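Local coordinates for protein DNA polymerase III, beta subunit (Thermotoga maritima, PDB 1VPK) that probably tethers DNA polymerase and other proteins to DNA as a ring-shaped, head-to-tail homodimeric sliding clamp, making replication processive, at residues T19-D24 against A67-A72; A43-E48 against F54-T59; K92-E97 against T115-T120; E97-S102 against L108-G113. All blocks are in the same frame, centred on the assembly; numbering follows the deposited sequence. Where two conformers were deposited one is given.

All four contacts lie in the N-terminal domain of the clamp. Contacts 2 and 4 are hairpins in two different sheets, their centres about 17 Å apart, and they meet where Phe54 CZ comes 3.7 Å from Leu101 CD1. Contact 1 sets the start of helix 19-29 against the sheet of contact 2; Thr19 OG1 also reaches Thr99 OG1 of contact 4 at 2.7 Å. Contact 4 is nested along the chain inside the loop closed by contact 3, with centres about 6 Å apart and Glu97 shared. Contact 3 is the one beside the second subunit, at one of the two interfaces that close the ring.

Contact 1 (T19-D24 against A67-A72); sequences TLELKD and ATVNAA
The opening turns of helix 19-29 run past the chain leaving strand 63-68, and the backbones come nearest at Glu21 and Asn70, whose CA atoms are 7.0 Å apart. One long side chain spans this gap. Glu21 leaves the helix with CG anti to its own N (chi1 176°) and then bends at the next torsion (chi2 64°), which turns the carboxylate back toward the backbone of Asn70. There Glu21 OE2 accepts the N-H of Asn70 across 2.9 Å in a nearly straight bond, 172° at the hydrogen. The donor comes from above the carboxylate plane, not within it. The side-chain amide of Asn70 is not bonded to Glu21; its ND2 makes a weak hydrogen bond to Asp240.

The aliphatic part of the glutamate is used too. Its CG rests 3.9 Å from CG1 of Val69, the two side chains running past one another, oppositely directed. Branched and apolar, Val69 suits this buried place, where it also packs on Val17, Phe54 and Ile56, whereas Asn70 lies at the surface.

As in other sliding clamps, a helix is here laid against the sheets of its domain. The carboxylate has a second partner in Lys25, one turn further along the helix, which forms a salt bridge with OE2 and also donates to Thr68 O. The lysine is likely to keep the carboxylate ionised and to steady its rotation. A glutamate thus satisfies a backbone N-H of the loop while its charge is balanced from its own helix.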
# COMPACT_ATOMS: atom_id res chain seq x y z
N THR A 19 0.03 -20.70 -20.37
CA THR A 19 -0.48 -20.00 -19.20
C THR A 19 -0.40 -18.48 -19.38
O THR A 19 -1.30 -17.74 -19.01
CB THR A 19 0.30 -20.44 -17.99
OG1 THR A 19 0.11 -21.84 -17.84
CG2 THR A 19 -0.17 -19.72 -16.78
N LEU A 20 0.67 -18.03 -19.98
CA LEU A 20 0.86 -16.62 -20.31
C LEU A 20 -0.28 -16.05 -21.19
O LEU A 20 -0.80 -14.94 -20.92
CB LEU A 20 2.24 -16.46 -20.97
CG LEU A 20 2.64 -15.02 -21.21
CD1 LEU A 20 2.74 -14.22 -19.88
CD2 LEU A 20 3.95 -15.01 -21.97
N GLU A 21 -0.71 -16.83 -22.19
CA GLU A 21 -1.85 -16.43 -23.06
C GLU A 21 -3.16 -16.33 -22.29
O GLU A 21 -3.89 -15.35 -22.45
CB GLU A 21 -2.01 -17.41 -24.21
CG GLU A 21 -3.21 -17.16 -25.11
CD GLU A 21 -3.20 -15.86 -25.90
OE1 GLU A 21 -2.17 -15.13 -25.97
OE2 GLU A 21 -4.23 -15.59 -26.55
N LEU A 22 -3.48 -17.36 -21.51
CA LEU A 22 -4.68 -17.35 -20.73
C LEU A 22 -4.68 -16.20 -19.76
O LEU A 22 -5.71 -15.54 -19.58
CB LEU A 22 -4.83 -18.70 -19.95
CG LEU A 22 -6.14 -18.89 -19.20
CD1 LEU A 22 -7.35 -18.91 -20.16
CD2 LEU A 22 -6.09 -20.20 -18.35
N LYS A 23 -3.57 -16.01 -19.05
CA LYS A 23 -3.41 -14.90 -18.11
C LYS A 23 -3.63 -13.52 -18.77
O LYS A 23 -4.35 -12.66 -18.25
CB LYS A 23 -2.01 -14.96 -17.53
CG LYS A 23 -1.78 -14.01 -16.35
CD LYS A 23 -0.44 -14.36 -15.62
CE LYS A 23 0.80 -14.13 -16.49
NZ LYS A 23 2.12 -14.36 -15.75
N ASP A 24 -2.96 -13.31 -19.90
CA ASP A 24 -3.07 -12.08 -20.69
C ASP A 24 -4.52 -11.79 -21.13
O ASP A 24 -5.02 -10.68 -20.96
CB ASP A 24 -2.13 -12.17 -21.90
CG ASP A 24 -0.65 -12.16 -21.51
OD1 ASP A 24 -0.34 -12.26 -20.29
OD2 ASP A 24 0.20 -12.06 -22.42
N ALA A 67 -12.38 -11.43 -26.37
CA ALA A 67 -10.99 -11.78 -26.55
C ALA A 67 -10.88 -13.17 -27.17
O ALA A 67 -11.43 -14.19 -26.64
CB ALA A 67 -10.31 -11.74 -25.20
N THR A 68 -10.20 -13.24 -28.31
CA THR A 68 -9.91 -14.53 -28.94
C THR A 68 -8.63 -15.10 -28.29
O THR A 68 -7.60 -14.42 -28.22
CB THR A 68 -9.83 -14.35 -30.44
OG1 THR A 68 -11.10 -13.87 -30.89
CG2 THR A 68 -9.54 -15.67 -31.14
N VAL A 69 -8.74 -16.32 -27.74
CA VAL A 69 -7.63 -16.96 -27.06
C VAL A 69 -6.89 -17.83 -28.08
O VAL A 69 -7.48 -18.67 -28.79
CB VAL A 69 -8.10 -17.79 -25.86
CG1 VAL A 69 -6.91 -18.28 -25.02
CG2 VAL A 69 -9.01 -16.96 -24.98
N ASN A 70 -5.60 -17.59 -28.21
CA ASN A 70 -4.77 -18.40 -29.11
C ASN A 70 -4.25 -19.62 -28.38
O ASN A 70 -3.28 -19.53 -27.65
CB ASN A 70 -3.63 -17.56 -29.61
CG ASN A 70 -4.12 -16.40 -30.41
OD1 ASN A 70 -4.92 -16.60 -31.35
ND2 ASN A 70 -3.67 -15.17 -30.06
N ALA A 71 -4.95 -20.73 -28.54
CA ALA A 71 -4.61 -22.02 -27.90
C ALA A 71 -3.94 -22.98 -28.87
O ALA A 71 -4.00 -22.81 -30.07
CB ALA A 71 -5.85 -22.66 -27.33
N ALA A 72 -3.32 -24.00 -28.31
CA ALA A 72 -2.63 -25.02 -29.06
C ALA A 72 -3.59 -26.13 -29.47
O ALA A 72 -3.44 -26.69 -30.54
CB ALA A 72 -1.52 -25.61 -28.18

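Contact 2 (A43-E48 against F54-T59); sequences AGFLFE and FYICAT
Phe47 and Ile56 face each other as a non-hydrogen-bonded pair of an antiparallel hairpin, flanked by the hydrogen-bonded pairs Leu46-Cys57 and Glu48-Tyr55. The flat ring of Phe47 is the main bump. Ile56 lies alongside it, pointing the same way, with CG1 over one face, 4.2 Å from the ring centroid, a CH-pi contact. Phe54 comes in edge first: its ring makes an offset edge-to-face pair with Phe47, the planes at 61°, and Phe54 CZ reaches 3.8 Å from Phe47 CD2. Phe54 can lean over in this way because its CG is anti to N (chi1 173°). Further along, Phe45 fits the low ground beside Ala58, its CD1 4.2 Å from Ala58 CB and 3.9 Å from Ile56 CG2; the small alanine leaves room for the ring. On the other face Leu46 CB meets Cys57 CB at 3.9 Å.

A serine at Phe47 would probably open a gap beside Ile56 and Phe54 and leave the Phe54 edge without the ring face it meets. Ile26 of helix 19-29 covers Phe45, Phe47 and Ile56, while strands 78-83 and 63-68 extend the sheet on either side of the hairpin.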
# COMPACT_ATOMS: atom_id res chain seq x y z
N ALA A 43 -20.65 -10.35 -13.46
CA ALA A 43 -19.43 -10.25 -12.70
C ALA A 43 -18.54 -11.46 -13.01
O ALA A 43 -17.45 -11.63 -12.41
CB ALA A 43 -19.76 -10.13 -11.18
N GLY A 44 -18.99 -12.30 -13.97
CA GLY A 44 -18.21 -13.41 -14.47
C GLY A 44 -17.76 -13.26 -15.93
O GLY A 44 -18.32 -12.44 -16.69
N PHE A 45 -16.74 -14.07 -16.30
CA PHE A 45 -16.29 -14.19 -17.68
C PHE A 45 -17.12 -15.22 -18.41
O PHE A 45 -17.33 -16.35 -17.90
CB PHE A 45 -14.82 -14.68 -17.77
CG PHE A 45 -13.86 -13.74 -17.16
CD1 PHE A 45 -13.45 -12.62 -17.86
CD2 PHE A 45 -13.32 -14.00 -15.93
CE1 PHE A 45 -12.53 -11.73 -17.32
CE2 PHE A 45 -12.41 -13.10 -15.35
CZ PHE A 45 -12.04 -11.95 -16.04
N LEU A 46 -17.54 -14.89 -19.61
CA LEU A 46 -18.01 -15.91 -20.54
C LEU A 46 -16.82 -16.65 -21.15
O LEU A 46 -15.95 -16.03 -21.74
CB LEU A 46 -18.84 -15.27 -21.67
CG LEU A 46 -19.39 -16.25 -22.72
CD1 LEU A 46 -20.52 -17.02 -22.19
CD2 LEU A 46 -19.82 -15.52 -23.94
N PHE A 47 -16.80 -17.99 -21.02
CA PHE A 47 -15.88 -18.85 -21.77
C PHE A 47 -16.74 -19.53 -22.82
O PHE A 47 -17.75 -20.17 -22.50
CB PHE A 47 -15.23 -19.93 -20.89
CG PHE A 47 -14.07 -19.46 -20.04
CD1 PHE A 47 -13.99 -18.18 -19.55
CD2 PHE A 47 -13.07 -20.34 -19.72
CE1 PHE A 47 -12.95 -17.76 -18.77
CE2 PHE A 47 -11.96 -19.93 -18.91
CZ PHE A 47 -11.89 -18.66 -18.44
N GLU A 48 -16.35 -19.39 -24.08
CA GLU A 48 -17.05 -20.03 -25.16
C GLU A 48 -16.08 -20.76 -26.09
O GLU A 48 -15.13 -20.17 -26.58
CB GLU A 48 -17.81 -19.00 -25.96
CG GLU A 48 -18.73 -19.62 -26.94
CD GLU A 48 -19.70 -18.66 -27.59
OE1 GLU A 48 -19.56 -17.41 -27.41
OE2 GLU A 48 -20.60 -19.19 -28.28
N PHE A 54 -11.83 -20.42 -29.18
CA PHE A 54 -12.02 -20.25 -27.75
C PHE A 54 -12.03 -18.74 -27.53
O PHE A 54 -11.05 -18.04 -27.87
CB PHE A 54 -10.90 -20.98 -26.98
CG PHE A 54 -10.89 -20.73 -25.47
CD1 PHE A 54 -12.07 -20.44 -24.73
CD2 PHE A 54 -9.70 -20.81 -24.78
CE1 PHE A 54 -11.99 -20.19 -23.34
CE2 PHE A 54 -9.65 -20.60 -23.41
CZ PHE A 54 -10.80 -20.26 -22.71
N TYR A 55 -13.16 -18.23 -27.06
CA TYR A 55 -13.32 -16.81 -26.68
C TYR A 55 -13.57 -16.67 -25.17
O TYR A 55 -14.31 -17.49 -24.54
CB TYR A 55 -14.54 -16.19 -27.38
CG TYR A 55 -14.55 -16.37 -28.85
CD1 TYR A 55 -13.78 -15.57 -29.66
CD2 TYR A 55 -15.34 -17.34 -29.45
CE1 TYR A 55 -13.77 -15.74 -31.02
CE2 TYR A 55 -15.35 -17.50 -30.81
CZ TYR A 55 -14.55 -16.71 -31.58
OH TYR A 55 -14.54 -16.85 -32.93
N ILE A 56 -12.96 -15.64 -24.60
CA ILE A 56 -13.28 -15.16 -23.25
C ILE A 56 -13.90 -13.75 -23.39
O ILE A 56 -13.31 -12.87 -24.06
CB ILE A 56 -12.03 -15.08 -22.42
CG1 ILE A 56 -11.50 -16.51 -22.15
CG2 ILE A 56 -12.28 -14.32 -21.12
CD1 ILE A 56 -10.06 -16.55 -21.57
N CYS A 57 -15.09 -13.57 -22.79
CA CYS A 57 -15.80 -12.27 -22.83
C CYS A 57 -16.14 -11.72 -21.45
O CYS A 57 -16.27 -12.47 -20.46
CB CYS A 57 -17.08 -12.39 -23.63
SG CYS A 57 -16.88 -13.05 -25.30
N ALA A 58 -16.30 -10.41 -21.39
CA ALA A 58 -16.82 -9.76 -20.17
C ALA A 58 -17.61 -8.54 -20.62
O ALA A 58 -17.27 -7.90 -21.63
CB ALA A 58 -15.70 -9.33 -19.33
N THR A 59 -18.68 -8.24 -19.90
CA THR A 59 -19.41 -7.02 -20.13
C THR A 59 -20.13 -6.59 -18.86
O THR A 59 -20.51 -7.42 -18.03
CB THR A 59 -20.44 -7.19 -21.26
OG1 THR A 59 -20.99 -5.91 -21.60
CG2 THR A 59 -21.62 -8.13 -20.85
O HOH W 1 -19.08 -10.02 -17.73

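Contact 3 (K92-E97 against T115-T120); sequences KVLPDE and TVFRIT
Leu94 reaches the Phe117 ring with a single methyl, CD2, which sits 3.9 Å from both CD2 and CE2 of the ring and so straddles one ring bond. The two side chains cross at a slant, and the methyl stands neither squarely over the face nor at the edge. A second, looser touch comes at the far end of the ring, where Val93 CG2 lies 4.3 Å from Phe117 CZ. With CG anti to its carbonyl carbon (chi1 -77°), Phe117 swings its ring toward the loop, and this large flat group can meet two consecutive loop residues. Leucine and valine suit the place because their methyls cover an aromatic surface without offering polar atoms.

Strand 115-120 is the outermost strand of its sheet within the subunit, but it pairs in an antiparallel ladder with a strand of the second subunit, so the sheet runs on across the interface. This continuous edge-to-edge sheet belongs to the head-to-tail contact by which beta clamps close their ring. Arg280 of the second subunit packs on Val93, Pro95, Thr115 and Phe117, covering the loop and the strand together.

Pro95 brings the edge of its ring across Thr115: in the modelled conformer of the threonine, CG and CD are each 3.4 Å from Thr115 OG1. In this same conformer the hydroxyl bonds to Asp315 of the second subunit, and the proline brings only carbons to it. Proline suits the spot as a compact, rigid apolar ring that can lie across the threonine without competing for its hydroxyl.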
# COMPACT_ATOMS: atom_id res chain seq x y z
N LYS A 92 -3.23 -15.87 -12.27
CA LYS A 92 -1.98 -15.21 -11.87
C LYS A 92 -1.05 -16.10 -11.07
O LYS A 92 0.12 -15.78 -10.91
CB LYS A 92 -2.25 -13.86 -11.16
CG LYS A 92 -2.94 -12.84 -12.13
CD LYS A 92 -3.28 -11.48 -11.48
CE LYS A 92 -4.58 -10.91 -12.11
NZ LYS A 92 -4.76 -9.40 -12.01
N VAL A 93 -1.54 -17.23 -10.58
CA VAL A 93 -0.69 -18.16 -9.82
C VAL A 93 -0.50 -19.57 -10.43
O VAL A 93 0.17 -20.40 -9.82
CB VAL A 93 -1.20 -18.30 -8.33
CG1 VAL A 93 -1.20 -16.93 -7.62
CG2 VAL A 93 -2.59 -18.91 -8.28
N LEU A 94 -1.09 -19.85 -11.59
CA LEU A 94 -0.84 -21.14 -12.25
C LEU A 94 0.68 -21.25 -12.44
O LEU A 94 1.29 -20.32 -12.89
CB LEU A 94 -1.58 -21.22 -13.60
CG LEU A 94 -3.13 -21.17 -13.44
CD1 LEU A 94 -3.80 -21.12 -14.79
CD2 LEU A 94 -3.65 -22.36 -12.61
N PRO A 95 1.28 -22.36 -12.01
CA PRO A 95 2.72 -22.44 -11.94
C PRO A 95 3.48 -22.88 -13.19
O PRO A 95 4.70 -22.68 -13.23
CB PRO A 95 2.92 -23.50 -10.88
CG PRO A 95 1.79 -24.38 -11.04
CD PRO A 95 0.65 -23.57 -11.48
N ASP A 96 2.79 -23.48 -14.18
CA ASP A 96 3.48 -24.12 -15.33
C ASP A 96 3.28 -23.31 -16.64
O ASP A 96 2.36 -22.52 -16.72
CB ASP A 96 2.94 -25.53 -15.50
CG ASP A 96 3.82 -26.41 -16.35
OD1 ASP A 96 4.51 -27.29 -15.74
OD2 ASP A 96 3.78 -26.29 -17.61
N GLU A 97 4.18 -23.49 -17.62
CA GLU A 97 4.11 -22.82 -18.95
C GLU A 97 2.81 -23.15 -19.69
O GLU A 97 2.31 -22.33 -20.48
CB GLU A 97 5.28 -23.26 -19.85
CG GLU A 97 6.54 -22.49 -19.62
CD GLU A 97 7.66 -22.92 -20.52
OE1 GLU A 97 7.41 -23.21 -21.76
OE2 GLU A 97 8.83 -22.96 -20.04
N THR A 115 -0.81 -28.07 -9.99
CA THR A 115 -2.05 -27.51 -9.45
C THR A 115 -3.27 -27.93 -10.28
O THR A 115 -3.20 -27.97 -11.51
CB THR A 115 -1.96 -25.98 -9.47
OG1 THR A 115 -0.64 -25.60 -9.05
CG2 THR A 115 -3.00 -25.36 -8.56
N VAL A 116 -4.38 -28.17 -9.60
CA VAL A 116 -5.67 -28.35 -10.27
C VAL A 116 -6.72 -27.55 -9.45
O VAL A 116 -6.86 -27.72 -8.24
CB VAL A 116 -6.07 -29.85 -10.41
CG1 VAL A 116 -7.40 -30.00 -11.17
CG2 VAL A 116 -5.00 -30.62 -11.12
N PHE A 117 -7.34 -26.61 -10.15
CA PHE A 117 -8.47 -25.83 -9.70
C PHE A 117 -9.73 -26.46 -10.34
O PHE A 117 -9.70 -26.84 -11.50
CB PHE A 117 -8.35 -24.38 -10.12
CG PHE A 117 -7.37 -23.55 -9.29
CD1 PHE A 117 -7.78 -22.88 -8.15
CD2 PHE A 117 -6.04 -23.38 -9.73
CE1 PHE A 117 -6.91 -22.09 -7.42
CE2 PHE A 117 -5.16 -22.57 -9.00
CZ PHE A 117 -5.59 -21.92 -7.86
N ARG A 118 -10.81 -26.56 -9.55
CA ARG A 118 -12.11 -26.99 -10.05
C ARG A 118 -13.08 -25.87 -9.67
O ARG A 118 -13.28 -25.59 -8.51
CB ARG A 118 -12.52 -28.29 -9.41
CG ARG A 118 -11.74 -29.44 -9.92
CD ARG A 118 -12.20 -30.71 -9.21
NE ARG A 118 -11.21 -31.77 -9.10
CZ ARG A 118 -10.03 -31.68 -8.48
NH1 ARG A 118 -9.56 -30.53 -7.96
NH2 ARG A 118 -9.26 -32.76 -8.42
N ILE A 119 -13.57 -25.14 -10.67
CA ILE A 119 -14.34 -23.92 -10.42
C ILE A 119 -15.77 -24.16 -10.92
O ILE A 119 -15.98 -24.53 -12.06
CB ILE A 119 -13.70 -22.71 -11.16
CG1 ILE A 119 -12.21 -22.56 -10.80
CG2 ILE A 119 -14.41 -21.44 -10.85
CD1 ILE A 119 -11.94 -22.27 -9.33
N THR A 120 -16.75 -24.00 -10.05
CA THR A 120 -18.16 -24.15 -10.41
C THR A 120 -18.59 -23.11 -11.52
O THR A 120 -18.21 -21.92 -11.54
CB THR A 120 -18.97 -24.18 -9.06
OG1 THR A 120 -18.27 -23.42 -8.05
CG2 THR A 120 -19.00 -25.58 -8.52

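Contact 4 (E97-S102 against L108-G113); sequences EITELS and LVISSG
Glu100 and Ser111 face each other with both backbone bonds made: Glu100 N donates to Ser111 O at 2.7 Å, and Ser111 N donates to Glu100 O at 2.8 Å. Two residues on, Ser102 and Val109 repeat the pattern, and the Val109 N-H points almost straight at Ser102 O (173°). Between them Leu101 and Ile110 form a non-hydrogen-bonded pair whose side chains lie alongside each other, Leu101 CD2 3.8 Å from Ile110 CG1.

Where the ladder ends, a side chain takes over. Ser112 holds its OG anti to N (chi1 -177°) and donates it to Ile98 O at 3.0 Å, tilted from the carbonyl plane. Ser112 OG in turn accepts the N-H of Asp96. Ile98 O receives a second bond, from a water that accepts the N-H of Gly113 at 2.8 Å; Gly113, with positive phi, begins the turn toward the next strand.

Strands 98-104 and 107-112 form a beta hairpin within an antiparallel sheet of the N-terminal domain, with strand 13-18 on one side and strand 115-120 on the other. On the face bearing Leu101 and Ile110, Thr99 lays CG2 3.7 Å from Ile110 CG2 and pairs its hydroxyl with Thr19. With an alanine in place of Ser112, the Asp96 N-H is likely to lose its acceptor and Ile98 O one of its two donors. On the opposite face a second water gathers the hydroxyls of Ser102 and Ser111 and donates to Val109 O at 3.2 Å; serines suit these two positions because their short hydroxyls reach the shared water.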
# COMPACT_ATOMS: atom_id res chain seq x y z
N GLU A 97 4.18 -23.49 -17.62
CA GLU A 97 4.11 -22.82 -18.95
C GLU A 97 2.81 -23.15 -19.69
O GLU A 97 2.31 -22.33 -20.48
CB GLU A 97 5.28 -23.26 -19.85
CG GLU A 97 6.54 -22.49 -19.62
CD GLU A 97 7.66 -22.92 -20.52
OE1 GLU A 97 7.41 -23.21 -21.76
OE2 GLU A 97 8.83 -22.96 -20.04
N ILE A 98 2.23 -24.34 -19.42
CA ILE A 98 1.01 -24.82 -20.07
C ILE A 98 -0.10 -25.04 -19.06
O ILE A 98 0.12 -25.45 -17.90
CB ILE A 98 1.26 -26.16 -20.80
CG1 ILE A 98 2.47 -26.08 -21.75
CG2 ILE A 98 0.01 -26.65 -21.53
CD1 ILE A 98 2.40 -24.96 -22.70
N THR A 99 -1.31 -24.73 -19.52
CA THR A 99 -2.54 -24.89 -18.77
C THR A 99 -3.52 -25.68 -19.62
O THR A 99 -3.60 -25.48 -20.83
CB THR A 99 -3.18 -23.56 -18.38
OG1 THR A 99 -2.36 -22.89 -17.40
CG2 THR A 99 -4.55 -23.79 -17.77
N GLU A 100 -4.21 -26.63 -18.97
CA GLU A 100 -5.20 -27.48 -19.61
C GLU A 100 -6.58 -27.18 -18.96
O GLU A 100 -6.70 -27.14 -17.73
CB GLU A 100 -4.80 -28.96 -19.48
CG GLU A 100 -3.80 -29.38 -20.54
CD GLU A 100 -3.38 -30.87 -20.46
OE1 GLU A 100 -3.48 -31.49 -19.36
OE2 GLU A 100 -2.92 -31.40 -21.52
N LEU A 101 -7.59 -26.94 -19.79
CA LEU A 101 -8.96 -26.68 -19.35
C LEU A 101 -9.88 -27.79 -19.83
O LEU A 101 -9.76 -28.30 -20.95
CB LEU A 101 -9.52 -25.41 -19.92
CG LEU A 101 -8.76 -24.11 -19.86
CD1 LEU A 101 -9.60 -23.10 -20.63
CD2 LEU A 101 -8.58 -23.72 -18.41
N SER A 102 -10.80 -28.19 -18.96
CA SER A 102 -11.76 -29.21 -19.34
C SER A 102 -12.94 -29.08 -18.42
O SER A 102 -12.91 -28.27 -17.50
CB SER A 102 -11.15 -30.62 -19.29
OG SER A 102 -10.65 -30.96 -18.00
N LEU A 108 -15.52 -26.29 -14.24
CA LEU A 108 -14.36 -26.09 -15.06
C LEU A 108 -13.14 -26.61 -14.30
O LEU A 108 -12.90 -26.20 -13.16
CB LEU A 108 -14.16 -24.59 -15.37
CG LEU A 108 -12.91 -24.19 -16.19
CD1 LEU A 108 -12.99 -24.68 -17.65
CD2 LEU A 108 -12.70 -22.63 -16.18
N VAL A 109 -12.38 -27.49 -14.94
CA VAL A 109 -11.18 -28.04 -14.36
C VAL A 109 -10.00 -27.36 -15.05
O VAL A 109 -9.90 -27.36 -16.28
CB VAL A 109 -11.07 -29.56 -14.50
CG1 VAL A 109 -9.76 -30.03 -13.86
CG2 VAL A 109 -12.27 -30.26 -13.94
N ILE A 110 -9.14 -26.74 -14.26
CA ILE A 110 -7.99 -25.95 -14.78
C ILE A 110 -6.74 -26.59 -14.17
O ILE A 110 -6.54 -26.52 -12.95
CB ILE A 110 -8.04 -24.47 -14.34
CG1 ILE A 110 -9.38 -23.79 -14.69
CG2 ILE A 110 -6.92 -23.68 -14.98
CD1 ILE A 110 -10.30 -23.61 -13.54
N SER A 111 -5.91 -27.18 -15.04
CA SER A 111 -4.76 -27.98 -14.66
C SER A 111 -3.50 -27.36 -15.21
O SER A 111 -3.35 -27.16 -16.45
CB SER A 111 -4.87 -29.38 -15.22
OG SER A 111 -6.11 -29.93 -14.87
N SER A 112 -2.58 -27.13 -14.31
CA SER A 112 -1.32 -26.56 -14.70
C SER A 112 -0.24 -27.07 -13.79
O SER A 112 -0.19 -26.73 -12.62
CB SER A 112 -1.40 -25.05 -14.61
OG SER A 112 -0.17 -24.56 -15.06
N GLY A 113 0.63 -27.89 -14.32
CA GLY A 113 1.70 -28.40 -13.52
C GLY A 113 1.21 -29.19 -12.34
O GLY A 113 0.45 -30.13 -12.51
O HOH W 2 0.66 -28.21 -17.14
O HOH W 3 -8.03 -29.82 -17.26